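Local coordinates for protein putidaredoxin reductase (Pseudomonas putida, PDB 1Q1R) that probably passes electrons from NADH through its bound FAD to putidaredoxin, which supplies the cytochrome P450cam monooxygenase, at residues 329-332 against 337-340. Residues are numbered along the deposited sequence; the frame is centred on the assembly and turned at random.
Sequences FWSD and GLKM. With FAD (flavin-adenine dinucleotide), chain C.
The carbonyl oxygen of L338 is gripped from two directions: the amide S331 N donates to it across the strands at 2.8 Å, tilted 23° from the carbonyl plane, and a water hydrogen-bonds to it at 3.0 Å. The two residues belong to an antiparallel β-hairpin of the reductase C-terminal domain, with 328-333 as an edge strand of the five-stranded antiparallel sheet and 336-342 next to it. The same water lies within hydrogen-bonding distance of D332 OD2, bridging the carboxylate of one strand and the backbone of the other. L338 N returns a longer, more bent bond to S331 O. Beyond the non-hydrogen-bonded pair of W330 and K339, F329 and M340 form the next hydrogen-bonded pair, in which M340 N meets F329 O almost head-on at 2.8 Å and F329 N answers to M340 O at 2.9 Å.

On the face that carries F329, S331, L338 and M340, M340 CB lies over the F329 ring, 4.0 Å from its centroid in a CH-π contact, while the chain bends at chi2 (63°) to bring SD obliquely alongside the ring as a Met-aromatic contact. Y159 meets the F329 ring edge-to-face, and S331 OG is held by E163. On the other face, W330 CG sits between its backbone N and carbonyl carbon (chi1 78°), which sets one face of the indole against the N3 edge of the flavin's pyrimidine ring, the two planes steeply inclined, with FAD N3 3.3 Å above the indole plane and offset toward its rim. With an alanine here, the N3 edge of the flavin would probably lose the indole face it abuts, and D332 OD2 the ring edge beside it, while the backbone ladder could persist. D332 OD2 lies in the indole plane, and W330 CB rests 3.2 Å from L338 O.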
loop_
_atom_site.group_PDB
_atom_site.type_symbol
_atom_site.label_atom_id
_atom_site.label_comp_id
_atom_site.label_asym_id
_atom_site.label_seq_id
_atom_site.Cartn_x
_atom_site.Cartn_y
_atom_site.Cartn_z
ATOM N N PHE A 329 -1.299 8.541 -2.429
ATOM C CA PHE A 329 -0.336 7.846 -1.590
ATOM C C PHE A 329 0.994 8.568 -1.724
ATOM O O PHE A 329 1.119 9.512 -2.509
ATOM C CB PHE A 329 -0.229 6.367 -1.991
ATOM C CG PHE A 329 0.550 6.118 -3.245
ATOM C CD1 PHE A 329 1.916 5.849 -3.189
ATOM C CD2 PHE A 329 -0.079 6.132 -4.485
ATOM C CE1 PHE A 329 2.643 5.594 -4.349
ATOM C CE2 PHE A 329 0.638 5.879 -5.653
ATOM C CZ PHE A 329 2.004 5.609 -5.585
ATOM N N TRP A 330 1.975 8.143 -0.943
ATOM C CA TRP A 330 3.277 8.778 -0.973
ATOM C C TRP A 330 4.380 7.740 -0.872
ATOM O O TRP A 330 4.127 6.566 -0.599
ATOM C CB TRP A 330 3.401 9.780 0.185
ATOM C CG TRP A 330 3.675 9.144 1.537
ATOM C CD1 TRP A 330 4.892 8.999 2.145
ATOM C CD2 TRP A 330 2.710 8.573 2.432
ATOM N NE1 TRP A 330 4.743 8.375 3.365
ATOM C CE2 TRP A 330 3.417 8.102 3.565
ATOM C CE3 TRP A 330 1.316 8.411 2.386
ATOM C CZ2 TRP A 330 2.776 7.484 4.649
ATOM C CZ3 TRP A 330 0.679 7.796 3.466
ATOM C CH2 TRP A 330 1.413 7.339 4.581
ATOM N N SER A 331 5.602 8.195 -1.107
ATOM C CA SER A 331 6.782 7.352 -1.034
ATOM C C SER A 331 7.924 8.247 -0.590
ATOM O O SER A 331 7.987 9.418 -0.970
ATOM C CB SER A 331 7.093 6.738 -2.403
ATOM O OG SER A 331 8.286 5.970 -2.365
ATOM N N ASP A 332 8.812 7.705 0.234
ATOM C CA ASP A 332 9.963 8.454 0.718
ATOM C C ASP A 332 11.208 7.729 0.249
ATOM O O ASP A 332 11.456 6.591 0.645
ATOM C CB ASP A 332 9.978 8.520 2.248
ATOM C CG ASP A 332 8.880 9.399 2.812
ATOM O OD1 ASP A 332 8.745 9.445 4.057
ATOM O OD2 ASP A 332 8.159 10.048 2.019
ATOM N N GLY A 337 10.344 14.069 -1.182
ATOM C CA GLY A 337 8.918 13.994 -0.925
ATOM C C GLY A 337 8.138 13.605 -2.164
ATOM O O GLY A 337 7.832 14.444 -3.012
ATOM N N LEU A 338 7.817 12.321 -2.271
ATOM C CA LEU A 338 7.068 11.814 -3.410
ATOM C C LEU A 338 5.605 11.626 -3.027
ATOM O O LEU A 338 5.285 10.821 -2.152
ATOM C CB LEU A 338 7.667 10.481 -3.860
ATOM C CG LEU A 338 9.170 10.551 -4.167
ATOM C CD1 LEU A 338 9.774 9.154 -4.234
ATOM C CD2 LEU A 338 9.370 11.294 -5.473
ATOM N N LYS A 339 4.721 12.382 -3.670
ATOM C CA LYS A 339 3.293 12.281 -3.391
ATOM C C LYS A 339 2.529 12.124 -4.698
ATOM O O LYS A 339 2.679 12.922 -5.624
ATOM C CB LYS A 339 2.810 13.514 -2.624
ATOM C CG LYS A 339 3.603 13.771 -1.351
ATOM C CD LYS A 339 2.980 14.859 -0.490
ATOM C CE LYS A 339 1.722 14.364 0.209
ATOM N NZ LYS A 339 1.126 15.411 1.098
ATOM N N MET A 340 1.712 11.081 -4.763
ATOM C CA MET A 340 0.944 10.779 -5.958
ATOM C C MET A 340 -0.558 10.853 -5.695
ATOM O O MET A 340 -1.043 10.342 -4.684
ATOM C CB MET A 340 1.300 9.371 -6.452
ATOM C CG MET A 340 2.786 9.129 -6.780
ATOM S SD MET A 340 3.995 9.266 -5.411
ATOM C CE MET A 340 5.125 10.514 -6.103
HETATM P PA FAD C . -2.819 -5.480 6.367
HETATM O O1A FAD C . -2.271 -6.601 5.566
HETATM O O2A FAD C . -1.880 -4.464 6.896
HETATM O O5B FAD C . -3.658 -6.065 7.599
HETATM C C5B FAD C . -4.459 -7.246 7.475
HETATM C C4B FAD C . -4.231 -8.132 8.713
HETATM O O4B FAD C . -5.302 -9.137 8.812
HETATM C C3B FAD C . -2.921 -8.924 8.588
HETATM O O3B FAD C . -2.303 -9.018 9.879
HETATM C C2B FAD C . -3.388 -10.292 8.156
HETATM O O2B FAD C . -2.453 -11.292 8.573
HETATM C C1B FAD C . -4.674 -10.431 8.945
HETATM N N9A FAD C . -5.552 -11.544 8.489
HETATM C C8A FAD C . -5.834 -11.884 7.218
HETATM N N7A FAD C . -6.642 -12.951 7.221
HETATM C C5A FAD C . -6.872 -13.284 8.489
HETATM C C6A FAD C . -7.618 -14.293 9.102
HETATM N N6A FAD C . -8.281 -15.182 8.366
HETATM N N1A FAD C . -7.653 -14.363 10.457
HETATM C C2A FAD C . -6.982 -13.480 11.211
HETATM N N3A FAD C . -6.258 -12.507 10.639
HETATM C C4A FAD C . -6.189 -12.391 9.291
HETATM N N1 FAD C . 0.966 3.024 1.991
HETATM C C2 FAD C . 1.038 4.409 1.796
HETATM O O2 FAD C . 0.015 5.051 1.563
HETATM N N3 FAD C . 2.284 5.055 1.882
HETATM C C4 FAD C . 3.452 4.310 2.169
HETATM O O4 FAD C . 4.527 4.895 2.286
HETATM C C4X FAD C . 3.377 2.921 2.362
HETATM N N5 FAD C . 4.487 2.200 2.691
HETATM C C5X FAD C . 4.437 0.862 2.955
HETATM C C6 FAD C . 5.606 0.162 3.320
HETATM C C7 FAD C . 5.549 -1.218 3.619
HETATM C C7M FAD C . 6.846 -1.966 3.981
HETATM C C8 FAD C . 4.308 -1.902 3.559
HETATM C C8M FAD C . 4.201 -3.396 3.902
HETATM C C9 FAD C . 3.143 -1.203 3.194
HETATM C C9A FAD C . 3.202 0.175 2.890
HETATM N N10 FAD C . 2.033 0.901 2.535
HETATM C C10 FAD C . 2.126 2.284 2.275
HETATM C "C1'" FAD C . 0.713 0.207 2.423
HETATM C "C2'" FAD C . -0.146 0.477 3.660
HETATM O "O2'" FAD C . 0.637 0.238 4.834
HETATM C "C3'" FAD C . -1.398 -0.420 3.669
HETATM O "O3'" FAD C . -2.110 -0.241 2.438
HETATM C "C4'" FAD C . -2.311 -0.066 4.851
HETATM O "O4'" FAD C . -1.595 -0.238 6.076
HETATM C "C5'" FAD C . -3.576 -0.940 4.891
HETATM O "O5'" FAD C . -3.290 -2.299 5.261
HETATM P P FAD C . -4.521 -3.273 5.648
HETATM O O1P FAD C . -4.849 -3.056 7.073
HETATM O O2P FAD C . -5.593 -3.064 4.649
HETATM O O3P FAD C . -3.927 -4.767 5.420
HETATM O O HOH W 1 6.441 11.843 0.386
#